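Local structure of Lmo2241 protein (Listeria monocytogenes, 4HAM) at the interface of chains A and B. The protein probably binds DNA through a winged helix-turn-helix domain of the GntR family and regulates transcription, with a helical part that appears to pair two copies. Residues are numbered along the deposited sequence; one frame, centred on the assembly and turned at random. Chains: chain A/B, Lmo2241 protein.

The interface of chains A and B. Residues chain A 98, 101, 105, 122; chain B 94, 97-98, 101.
The four-helix bundle of this GntR-family regulator is built from two helices of each chain in the deposited, probably functional, dimer, and at its centre helix 88-107 of chain A crosses its twin in chain B, with A:Thr101 pressed against B:Leu98 close to the two-fold axis. The methyl CG2 of A:Thr101 leans on the partner backbone, 3.7 Å from the amide N of B:Leu98 and near the carbonyl O of B:Thr94 one turn earlier. Its chi1 of -58° sets OG1 beside the backbone N, which leaves CG2 anti to N and facing chain B. B:Thr101 returns the contact by setting its CG2 3.8 Å from CA of A:Leu98. The two threonine side chains run past each other in opposite directions, their OG1 hydroxyls 4.0 Å apart; OG1 of B:Thr101 donates a hydrogen bond to O of B:Lys97 in its own helix (2.6 Å), the donor tilted 28° out of the carbonyl plane. The leucines meet through one branch each, CD1 of A:Leu98 lying 3.9 Å from CD1 of B:Leu98. CD2, the other branch of B:Leu98, meets CD1 of A:Leu105 and, 4.0 Å away, CE2 of the A:Tyr122 ring on helix 112-127, the side chains crossing at about a right angle in each case. Farther along, CD2 of A:Leu105 packs 3.5 Å from the methyl CG2 of B:Thr94, the side chains passing antiparallel. B:Lys97 contributes its CB beside OG1 of A:Thr101, while its extended chain carries NZ away from the leucines.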
loop_
_atom_site.group_PDB
_atom_site.type_symbol
_atom_site.label_atom_id
_atom_site.label_comp_id
_atom_site.label_asym_id
_atom_site.label_seq_id
_atom_site.Cartn_x
_atom_site.Cartn_y
_atom_site.Cartn_z
ATOM N N LEU A 98 2.905 -1.364 4.487
ATOM C CA LEU A 98 2.287 -0.837 5.693
ATOM C C LEU A 98 3.018 0.419 6.149
ATOM O O LEU A 98 2.400 1.434 6.498
ATOM C CB LEU A 98 2.315 -1.880 6.819
ATOM C CG LEU A 98 1.605 -1.387 8.083
ATOM C CD1 LEU A 98 0.142 -1.098 7.767
ATOM C CD2 LEU A 98 1.710 -2.381 9.221
ATOM N N THR A 101 2.313 3.380 3.858
ATOM C CA THR A 101 0.929 3.812 3.998
ATOM C C THR A 101 0.761 4.637 5.266
ATOM O O THR A 101 0.091 5.673 5.271
ATOM C CB THR A 101 -0.025 2.607 4.041
ATOM O OG1 THR A 101 0.142 1.838 2.843
ATOM C CG2 THR A 101 -1.466 3.080 4.138
ATOM N N LEU A 105 -0.523 8.544 5.596
ATOM C CA LEU A 105 -1.576 8.982 6.497
ATOM C C LEU A 105 -1.063 10.048 7.482
ATOM O O LEU A 105 -1.706 11.074 7.676
ATOM C CB LEU A 105 -2.140 7.790 7.276
ATOM C CG LEU A 105 -2.924 6.749 6.471
ATOM C CD1 LEU A 105 -3.124 5.486 7.292
ATOM C CD2 LEU A 105 -4.266 7.308 5.998
ATOM N N TYR A 122 -10.983 -2.036 9.620
ATOM C CA TYR A 122 -10.692 -2.787 8.395
ATOM C C TYR A 122 -10.482 -4.268 8.685
ATOM O O TYR A 122 -10.978 -5.140 7.960
ATOM C CB TYR A 122 -9.466 -2.208 7.689
ATOM C CG TYR A 122 -9.706 -0.821 7.151
ATOM C CD1 TYR A 122 -10.995 -0.381 6.878
ATOM C CD2 TYR A 122 -8.657 0.055 6.934
ATOM C CE1 TYR A 122 -11.230 0.888 6.390
ATOM C CE2 TYR A 122 -8.884 1.334 6.437
ATOM C CZ TYR A 122 -10.170 1.745 6.171
ATOM O OH TYR A 122 -10.412 3.015 5.683
ATOM N N THR B 94 -5.547 6.601 0.258
ATOM C CA THR B 94 -4.577 6.096 1.218
ATOM C C THR B 94 -5.246 5.154 2.204
ATOM O O THR B 94 -4.672 4.133 2.582
ATOM C CB THR B 94 -3.855 7.246 1.952
ATOM O OG1 THR B 94 -3.254 8.123 0.990
ATOM C CG2 THR B 94 -2.754 6.686 2.853
ATOM N N LYS B 97 -5.516 1.901 0.555
ATOM C CA LYS B 97 -4.226 1.215 0.603
ATOM C C LYS B 97 -3.997 0.560 1.959
ATOM O O LYS B 97 -3.413 -0.516 2.036
ATOM C CB LYS B 97 -3.080 2.165 0.289
ATOM C CG LYS B 97 -3.028 2.614 -1.167
ATOM C CD LYS B 97 -1.940 3.656 -1.368
ATOM C CE LYS B 97 -2.118 4.412 -2.676
ATOM N NZ LYS B 97 -1.189 5.580 -2.734
ATOM N N LEU B 98 -4.448 1.219 3.027
ATOM C CA LEU B 98 -4.351 0.643 4.359
ATOM C C LEU B 98 -5.193 -0.624 4.442
ATOM O O LEU B 98 -4.754 -1.656 4.969
ATOM C CB LEU B 98 -4.828 1.643 5.421
ATOM C CG LEU B 98 -4.670 1.098 6.843
ATOM C CD1 LEU B 98 -3.198 0.810 7.118
ATOM C CD2 LEU B 98 -5.222 2.051 7.883
ATOM N N THR B 101 -3.620 -3.503 2.506
ATOM C CA THR B 101 -2.400 -3.950 3.165
ATOM C C THR B 101 -2.739 -4.823 4.365
ATOM O O THR B 101 -2.117 -5.863 4.595
ATOM C CB THR B 101 -1.549 -2.755 3.624
ATOM O OG1 THR B 101 -1.236 -1.941 2.487
ATOM C CG2 THR B 101 -0.260 -3.243 4.263
#